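Local coordinates for protein delta-1-pyrroline-5-carboxylate dehydrogenase, mitochondrial (Mus musculus, PDB 4E3X) that probably oxidises L-glutamate gamma-semialdehyde, the open form of pyrroline-5-carboxylate, to glutamate with NAD+ as cofactor, the second step of proline breakdown in mitochondria, at residues 83-88 against 387-392; 395-400 against 425-430. All coordinates share one frame; numbering follows the deposited sequence.

Contact 1 of 2, residues 83-88 against 387-392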
ATOM      1  N   SER B  83      -7.352 -28.350  24.235  1.00  9.36           N
ATOM      2  CA  SER B  83      -6.633 -29.166  23.268  1.00  9.02           C
ATOM      3  C   SER B  83      -7.647 -29.769  22.295  1.00  8.68           C
ATOM      4  O   SER B  83      -8.555 -30.473  22.720  1.00 10.33           O
ATOM      5  CB  SER B  83      -5.861 -30.273  23.986  1.00  8.97           C
ATOM      6  OG  SER B  83      -5.090 -31.030  23.068  1.00  9.46           O
ATOM      7  N   PRO B  84      -7.503 -29.499  20.989  1.00  8.43           N
ATOM      8  CA  PRO B  84      -8.563 -29.910  20.057  1.00  9.29           C
ATOM      9  C   PRO B  84      -8.856 -31.416  20.044  1.00  9.87           C
ATOM     10  O   PRO B  84     -10.008 -31.812  19.824  1.00 10.17           O
ATOM     11  CB  PRO B  84      -8.020 -29.460  18.699  1.00  9.12           C
ATOM     12  CG  PRO B  84      -7.204 -28.262  19.035  1.00  9.19           C
ATOM     13  CD  PRO B  84      -6.534 -28.592  20.349  1.00  8.58           C
ATOM     14  N   PHE B  85      -7.835 -32.240  20.265  1.00 10.06           N
ATOM     15  CA  PHE B  85      -7.997 -33.695  20.214  1.00 11.25           C
ATOM     16  C   PHE B  85      -8.307 -34.315  21.581  1.00 11.89           C
ATOM     17  O   PHE B  85      -8.501 -35.524  21.698  1.00 12.70           O
ATOM     18  CB  PHE B  85      -6.756 -34.345  19.592  1.00 11.15           C
ATOM     19  CG  PHE B  85      -5.463 -33.962  20.268  1.00  9.46           C
ATOM     20  CD1 PHE B  85      -4.993 -34.677  21.364  1.00  9.80           C
ATOM     21  CD2 PHE B  85      -4.718 -32.882  19.813  1.00 10.00           C
ATOM     22  CE1 PHE B  85      -3.804 -34.320  21.993  1.00  9.70           C
ATOM     23  CE2 PHE B  85      -3.535 -32.519  20.433  1.00  9.82           C
ATOM     24  CZ  PHE B  85      -3.071 -33.242  21.521  1.00  9.93           C
ATOM     25  N   ASN B  86      -8.360 -33.474  22.607  1.00 11.45           N
ATOM     26  CA  ASN B  86      -8.700 -33.907  23.959  1.00 12.88           C
ATOM     27  C   ASN B  86      -9.207 -32.689  24.697  1.00 12.55           C
ATOM     28  O   ASN B  86      -8.476 -32.085  25.487  1.00 12.38           O
ATOM     29  CB  ASN B  86      -7.485 -34.490  24.680  1.00 14.98           C
ATOM     30  CG  ASN B  86      -7.817 -34.982  26.084  1.00 17.78           C
ATOM     31  OD1 ASN B  86      -8.981 -35.172  26.429  1.00 20.00           O
ATOM     32  ND2 ASN B  86      -6.788 -35.182  26.900  1.00 19.19           N
ATOM     33  N   HIS B  87     -10.448 -32.306  24.414  1.00 12.17           N
ATOM     34  CA  HIS B  87     -10.927 -30.996  24.839  1.00 13.36           C
ATOM     35  C   HIS B  87     -11.187 -30.895  26.339  1.00 13.19           C
ATOM     36  O   HIS B  87     -11.455 -29.809  26.844  1.00 15.07           O
ATOM     37  CB  HIS B  87     -12.123 -30.509  24.005  1.00 14.51           C
ATOM     38  CG  HIS B  87     -13.161 -31.554  23.750  1.00 16.14           C
ATOM     39  ND1 HIS B  87     -13.791 -32.244  24.763  1.00 17.72           N
ATOM     40  CD2 HIS B  87     -13.692 -32.016  22.593  1.00 17.36           C
ATOM     41  CE1 HIS B  87     -14.660 -33.092  24.240  1.00 18.50           C
ATOM     42  NE2 HIS B  87     -14.617 -32.975  22.924  1.00 18.25           N
ATOM     43  N   ALA B  88     -11.081 -32.016  27.051  1.00 13.48           N
ATOM     44  CA  ALA B  88     -11.086 -31.983  28.509  1.00 14.29           C
ATOM     45  C   ALA B  88      -9.805 -31.339  29.052  1.00 14.73           C
ATOM     46  O   ALA B  88      -9.766 -30.905  30.206  1.00 15.71           O
ATOM     47  CB  ALA B  88     -11.259 -33.386  29.076  1.00 15.39           C
ATOM     48  N   PHE B 387      -1.903 -38.829  10.476  1.00 14.37           N
ATOM     49  CA  PHE B 387      -1.811 -37.939   9.320  1.00 13.21           C
ATOM     50  C   PHE B 387      -2.342 -36.552   9.657  1.00 11.29           C
ATOM     51  O   PHE B 387      -1.701 -35.550   9.346  1.00 10.74           O
ATOM     52  CB  PHE B 387      -2.517 -38.496   8.080  1.00 14.56           C
ATOM     53  CG  PHE B 387      -2.263 -37.680   6.841  1.00 16.74           C
ATOM     54  CD1 PHE B 387      -0.970 -37.486   6.381  1.00 18.43           C
ATOM     55  CD2 PHE B 387      -3.307 -37.081   6.157  1.00 17.61           C
ATOM     56  CE1 PHE B 387      -0.723 -36.721   5.249  1.00 18.95           C
ATOM     57  CE2 PHE B 387      -3.067 -36.319   5.021  1.00 18.31           C
ATOM     58  CZ  PHE B 387      -1.775 -36.140   4.567  1.00 18.87           C
ATOM     59  N   PHE B 388      -3.514 -36.495  10.284  1.00 10.83           N
ATOM     60  CA  PHE B 388      -4.030 -35.238  10.829  1.00 10.57           C
ATOM     61  C   PHE B 388      -4.947 -35.532  12.006  1.00 11.79           C
ATOM     62  O   PHE B 388      -5.366 -36.679  12.198  1.00 12.55           O
ATOM     63  CB  PHE B 388      -4.704 -34.361   9.754  1.00  9.61           C
ATOM     64  CG  PHE B 388      -6.061 -34.847   9.283  1.00  9.93           C
ATOM     65  CD1 PHE B 388      -6.178 -35.729   8.217  1.00 11.47           C
ATOM     66  CD2 PHE B 388      -7.222 -34.361   9.865  1.00 10.58           C
ATOM     67  CE1 PHE B 388      -7.435 -36.137   7.766  1.00 11.95           C
ATOM     68  CE2 PHE B 388      -8.472 -34.765   9.420  1.00 10.79           C
ATOM     69  CZ  PHE B 388      -8.578 -35.652   8.369  1.00 11.63           C
ATOM     70  N   SER B 389      -5.228 -34.509  12.803  1.00 11.38           N
ATOM     71  CA  SER B 389      -5.987 -34.693  14.032  1.00 11.15           C
ATOM     72  C   SER B 389      -7.299 -33.917  14.008  1.00 10.55           C
ATOM     73  O   SER B 389      -7.780 -33.506  12.948  1.00 10.48           O
ATOM     74  CB  SER B 389      -5.141 -34.278  15.242  1.00 10.98           C
ATOM     75  OG  SER B 389      -5.738 -34.698  16.462  1.00 11.50           O
ATOM     76  N   ALA B 390      -7.879 -33.740  15.188  1.00 10.31           N
ATOM     77  CA  ALA B 390      -9.126 -33.015  15.353  1.00 10.63           C
ATOM     78  C   ALA B 390      -9.052 -31.604  14.787  1.00 10.33           C
ATOM     79  O   ALA B 390      -7.983 -30.992  14.751  1.00 10.86           O
ATOM     80  CB  ALA B 390      -9.464 -32.948  16.817  1.00 10.31           C
ATOM     81  N   VAL B 391     -10.201 -31.085  14.366  1.00  9.98           N
ATOM     82  CA  VAL B 391     -10.306 -29.680  13.994  1.00  9.92           C
ATOM     83  C   VAL B 391     -10.301 -28.819  15.258  1.00  9.25           C
ATOM     84  O   VAL B 391     -10.370 -29.332  16.377  1.00  9.28           O
ATOM     85  CB  VAL B 391     -11.541 -29.394  13.106  1.00 10.50           C
ATOM     86  CG1 VAL B 391     -11.456 -30.204  11.809  1.00 11.17           C
ATOM     87  CG2 VAL B 391     -12.842 -29.687  13.856  1.00 11.55           C
ATOM     88  N   ILE B 392     -10.206 -27.509  15.076  1.00  9.09           N
ATOM     89  CA  ILE B 392      -9.753 -26.625  16.151  1.00  9.28           C
ATOM     90  C   ILE B 392     -10.692 -26.461  17.349  1.00  9.75           C
ATOM     91  O   ILE B 392     -10.230 -26.411  18.486  1.00 10.40           O
ATOM     92  CB  ILE B 392      -9.360 -25.232  15.584  1.00  8.44           C
ATOM     93  CG1 ILE B 392      -8.637 -24.377  16.638  1.00  8.20           C
ATOM     94  CG2 ILE B 392     -10.576 -24.508  15.002  1.00  9.47           C
ATOM     95  CD1 ILE B 392      -7.262 -24.907  17.039  1.00  8.96           C
TER

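Contact 2 of 2, residues 395-400 against 425-430. With PRO (proline), chain J.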
ATOM      1  N   LYS B 395     -17.012 -24.755  17.303  1.00 13.94           N
ATOM      2  CA  LYS B 395     -17.655 -24.007  16.224  1.00 14.79           C
ATOM      3  C   LYS B 395     -17.253 -24.559  14.854  1.00 13.73           C
ATOM      4  O   LYS B 395     -18.085 -24.708  13.962  1.00 13.28           O
ATOM      5  CB  LYS B 395     -17.326 -22.516  16.326  1.00 16.25           C
ATOM      6  N   ALA B 396     -15.977 -24.883  14.692  1.00 12.68           N
ATOM      7  CA  ALA B 396     -15.496 -25.448  13.437  1.00 12.67           C
ATOM      8  C   ALA B 396     -16.154 -26.799  13.195  1.00 12.33           C
ATOM      9  O   ALA B 396     -16.618 -27.089  12.091  1.00 13.04           O
ATOM     10  CB  ALA B 396     -13.985 -25.598  13.468  1.00 12.04           C
ATOM     11  N   PHE B 397     -16.199 -27.617  14.242  1.00 11.72           N
ATOM     12  CA  PHE B 397     -16.816 -28.933  14.169  1.00 12.70           C
ATOM     13  C   PHE B 397     -18.275 -28.824  13.728  1.00 13.27           C
ATOM     14  O   PHE B 397     -18.715 -29.535  12.829  1.00 13.24           O
ATOM     15  CB  PHE B 397     -16.721 -29.620  15.536  1.00 13.26           C
ATOM     16  CG  PHE B 397     -17.211 -31.045  15.538  1.00 13.74           C
ATOM     17  CD1 PHE B 397     -18.546 -31.333  15.783  1.00 14.58           C
ATOM     18  CD2 PHE B 397     -16.336 -32.095  15.313  1.00 14.35           C
ATOM     19  CE1 PHE B 397     -19.003 -32.638  15.791  1.00 15.68           C
ATOM     20  CE2 PHE B 397     -16.786 -33.410  15.323  1.00 15.14           C
ATOM     21  CZ  PHE B 397     -18.122 -33.678  15.566  1.00 16.00           C
ATOM     22  N   ALA B 398     -19.023 -27.927  14.360  1.00 13.60           N
ATOM     23  CA  ALA B 398     -20.433 -27.750  14.015  1.00 14.42           C
ATOM     24  C   ALA B 398     -20.638 -27.317  12.562  1.00 14.80           C
ATOM     25  O   ALA B 398     -21.553 -27.802  11.892  1.00 15.48           O
ATOM     26  CB  ALA B 398     -21.097 -26.765  14.964  1.00 14.90           C
ATOM     27  N   ARG B 399     -19.791 -26.408  12.080  1.00 14.84           N
ATOM     28  CA  ARG B 399     -19.885 -25.943  10.698  1.00 14.46           C
ATOM     29  C   ARG B 399     -19.609 -27.081   9.723  1.00 14.17           C
ATOM     30  O   ARG B 399     -20.352 -27.277   8.766  1.00 14.86           O
ATOM     31  CB  ARG B 399     -18.926 -24.777  10.427  1.00 14.91           C
ATOM     32  CG  ARG B 399     -18.956 -24.290   8.968  1.00 15.67           C
ATOM     33  CD  ARG B 399     -17.962 -23.167   8.683  1.00 16.78           C
ATOM     34  NE  ARG B 399     -16.587 -23.596   8.905  1.00 17.33           N
ATOM     35  CZ  ARG B 399     -15.868 -23.265   9.971  1.00 17.72           C
ATOM     36  NH1 ARG B 399     -16.393 -22.491  10.914  1.00 18.54           N
ATOM     37  NH2 ARG B 399     -14.628 -23.710  10.089  1.00 17.24           N
ATOM     38  N   ILE B 400     -18.544 -27.833   9.976  1.00 13.80           N
ATOM     39  CA  ILE B 400     -18.170 -28.941   9.105  1.00 13.81           C
ATOM     40  C   ILE B 400     -19.269 -30.002   9.079  1.00 14.21           C
ATOM     41  O   ILE B 400     -19.643 -30.490   8.013  1.00 14.84           O
ATOM     42  CB  ILE B 400     -16.820 -29.543   9.533  1.00 12.79           C
ATOM     43  CG1 ILE B 400     -15.711 -28.501   9.362  1.00 13.21           C
ATOM     44  CG2 ILE B 400     -16.506 -30.800   8.738  1.00 13.06           C
ATOM     45  CD1 ILE B 400     -14.482 -28.776  10.210  1.00 13.58           C
ATOM     46  N   VAL B 425     -14.541 -36.866  22.471  1.00 18.24           N
ATOM     47  CA  VAL B 425     -13.240 -36.724  23.130  1.00 17.33           C
ATOM     48  C   VAL B 425     -12.444 -35.546  22.566  1.00 15.38           C
ATOM     49  O   VAL B 425     -11.870 -34.751  23.316  1.00 14.83           O
ATOM     50  CB  VAL B 425     -12.408 -38.016  23.004  1.00 18.37           C
ATOM     51  CG1 VAL B 425     -11.024 -37.824  23.605  1.00 19.00           C
ATOM     52  CG2 VAL B 425     -13.132 -39.180  23.678  1.00 19.77           C
ATOM     53  N   GLY B 426     -12.398 -35.462  21.239  1.00 14.23           N
ATOM     54  CA  GLY B 426     -11.817 -34.328  20.541  1.00 13.39           C
ATOM     55  C   GLY B 426     -12.753 -33.968  19.409  1.00 13.52           C
ATOM     56  O   GLY B 426     -13.741 -34.663  19.195  1.00 13.81           O
ATOM     57  N   TYR B 427     -12.458 -32.897  18.683  1.00 12.52           N
ATOM     58  CA  TYR B 427     -13.314 -32.480  17.573  1.00 11.95           C
ATOM     59  C   TYR B 427     -12.942 -33.229  16.294  1.00 11.43           C
ATOM     60  O   TYR B 427     -12.448 -32.647  15.334  1.00 11.48           O
ATOM     61  CB  TYR B 427     -13.243 -30.960  17.395  1.00 12.05           C
ATOM     62  CG  TYR B 427     -13.642 -30.235  18.665  1.00 12.23           C
ATOM     63  CD1 TYR B 427     -14.946 -30.305  19.142  1.00 13.39           C
ATOM     64  CD2 TYR B 427     -12.711 -29.509  19.405  1.00 12.09           C
ATOM     65  CE1 TYR B 427     -15.325 -29.665  20.309  1.00 14.22           C
ATOM     66  CE2 TYR B 427     -13.082 -28.858  20.575  1.00 13.51           C
ATOM     67  CZ  TYR B 427     -14.389 -28.938  21.018  1.00 14.56           C
ATOM     68  OH  TYR B 427     -14.763 -28.299  22.179  1.00 15.66           O
ATOM     69  N   TYR B 428     -13.192 -34.535  16.292  1.00 12.38           N
ATOM     70  CA  TYR B 428     -12.687 -35.402  15.239  1.00 12.49           C
ATOM     71  C   TYR B 428     -13.600 -35.523  14.025  1.00 12.76           C
ATOM     72  O   TYR B 428     -14.754 -35.944  14.132  1.00 14.65           O
ATOM     73  CB  TYR B 428     -12.402 -36.791  15.801  1.00 13.59           C
ATOM     74  CG  TYR B 428     -11.085 -36.923  16.538  1.00 13.74           C
ATOM     75  CD1 TYR B 428      -9.871 -36.845  15.859  1.00 13.41           C
ATOM     76  CD2 TYR B 428     -11.056 -37.171  17.903  1.00 14.01           C
ATOM     77  CE1 TYR B 428      -8.670 -36.993  16.526  1.00 13.32           C
ATOM     78  CE2 TYR B 428      -9.858 -37.322  18.578  1.00 13.75           C
ATOM     79  CZ  TYR B 428      -8.671 -37.239  17.883  1.00 13.46           C
ATOM     80  OH  TYR B 428      -7.482 -37.401  18.552  1.00 14.69           O
ATOM     81  N   VAL B 429     -13.053 -35.179  12.863  1.00 12.07           N
ATOM     82  CA  VAL B 429     -13.747 -35.313  11.586  1.00 12.57           C
ATOM     83  C   VAL B 429     -12.896 -36.157  10.646  1.00 13.02           C
ATOM     84  O   VAL B 429     -11.719 -35.860  10.439  1.00 13.39           O
ATOM     85  CB  VAL B 429     -13.974 -33.930  10.935  1.00 12.75           C
ATOM     86  CG1 VAL B 429     -14.746 -34.066   9.625  1.00 13.33           C
ATOM     87  CG2 VAL B 429     -14.699 -33.003  11.903  1.00 13.37           C
ATOM     88  N   GLU B 430     -13.479 -37.217  10.086  1.00 13.22           N
ATOM     89  CA  GLU B 430     -12.768 -38.019   9.095  1.00 14.15           C
ATOM     90  C   GLU B 430     -12.568 -37.215   7.812  1.00 12.72           C
ATOM     91  O   GLU B 430     -13.364 -36.322   7.507  1.00 12.96           O
ATOM     92  CB  GLU B 430     -13.546 -39.300   8.781  1.00 16.92           C
ATOM     93  CG  GLU B 430     -13.691 -40.242   9.965  1.00 21.04           C
ATOM     94  CD  GLU B 430     -12.354 -40.662  10.552  1.00 25.41           C
ATOM     95  OE1 GLU B 430     -12.231 -40.675  11.797  1.00 27.92           O
ATOM     96  OE2 GLU B 430     -11.429 -40.986   9.776  1.00 26.44           O
TER
HETATM   97  N   PRO J 602     -13.082 -21.609  14.923  1.00 19.84           N
HETATM   98  CA  PRO J 602     -14.060 -20.532  15.097  1.00 20.82           C
HETATM   99  C   PRO J 602     -15.187 -20.625  14.073  1.00 23.33           C
HETATM  100  O   PRO J 602     -15.275 -21.598  13.319  1.00 23.48           O
HETATM  101  CB  PRO J 602     -13.227 -19.253  14.881  1.00 21.18           C
HETATM  102  CG  PRO J 602     -11.834 -19.718  14.489  1.00 20.62           C
HETATM  103  CD  PRO J 602     -11.704 -21.105  15.026  1.00 20.17           C
HETATM  104  OXT PRO J 602     -16.039 -19.740  13.991  1.00 24.78           O

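Contact 1 of 2, residues 83-88 against 387-392
The type I beta turn from Ser83 to Asn86, closed by the hydrogen bond from Asn86 N to Ser83 O, begins the loop joining antiparallel strands 78-83 and 89-95, and its two corner residues, Pro84 and Phe85, lie on the irregular chain 389-392 that leads into helix 394-409. The contact is made by van der Waals packing. One edge of the Pro84 ring rests against two carbonyl oxygens: CB is 3.3 Å from Val391 O and CG 3.6 Å from Ile392 O. The same CG reaches Ile392 CD1 at 3.9 Å, the two side chains running side by side. Ala390 CB fills the middle, 3.3 Å from Pro84 O and 4.1 Å from Phe85 CB. The Phe85 ring turns away, its CG set between backbone N and carbonyl carbon (chi1 54°), and leaves mainly CB for the neighbouring serine, 3.3 Å from Ser389 OG. That hydroxyl is bonded to Gly378 O, so the polar atom is satisfied although it faces carbon here. Ile392, which packs on Pro84, also lines a pocket holding a bound proline. Within the turn itself, Ser83 OG lies over one face of the Phe85 ring, offset toward its rim.

Contact 2 of 2, residues 395-400 against 425-430
With its CG anti to the backbone N (chi1 -174°), Phe397 swings its ring off helix 394-409 toward the backbone of Tyr427 and Tyr428. One turn later, Ile400 holds CG2 anti to its own N, and Val429 does the same with CG1, which lets these methyls meet at 3.8 Å as the side chains cross obliquely. Phe397 supplies most of the surface that the helix buries here. One side of its ring does the touching: CD2 lies 3.7 Å from Tyr427 C and 3.9 Å from Val429 CG2, while CE2 approaches Tyr428 O at 3.5 Å. That oxygen comes to the ring edge, near its plane, so it faces the ring's C-H rim. Tyr427 is the centre of an inverse gamma turn just before strand 428-436; its CB packs against the phenylalanine from that bend.

Elsewhere on the helix, the chain of Arg399, bent at chi3 (62°), brings its guanidinium edge-on to a bound proline, where NH1 donates to the carboxylate O at 2.8 Å and a nearly straight 165°. Lys395 is modelled only to CB, and Lys395 CB lies 3.6 Å from PRO C, the carboxylate carbon. Ile448 O takes the NE hydrogen of Arg399, which should help fix the guanidinium. The pocket and the packing thus share one helix. Cys421 of strand 421-422 also touches Phe397 and Val429, so helix 394-409 is seated on strand 428-436 beside the short antiparallel strand that pairs with it.

How the contacts relate
Contact 1 and contact 2 lie about 9 Å apart between centres, both within the aldehyde dehydrogenase fold. Contact 1 joins a distant early segment to the loop 387-392; contact 2 follows in series, between the helix that this loop enters and strand 428-436. Tyr427 links them: Tyr427 N probably bonds to Pro84 O and Tyr427 O to Val391 N, each at 2.9 Å. The Tyr428 hydroxyl also packs on Phe85. Strand 428-436 belongs to the large mixed sheet, so an early hairpin turn and a much later loop are held to the same strand entrance, with helix 394-409 alongside. Ile392 and Arg399 bring both contacts to a single proline-binding pocket.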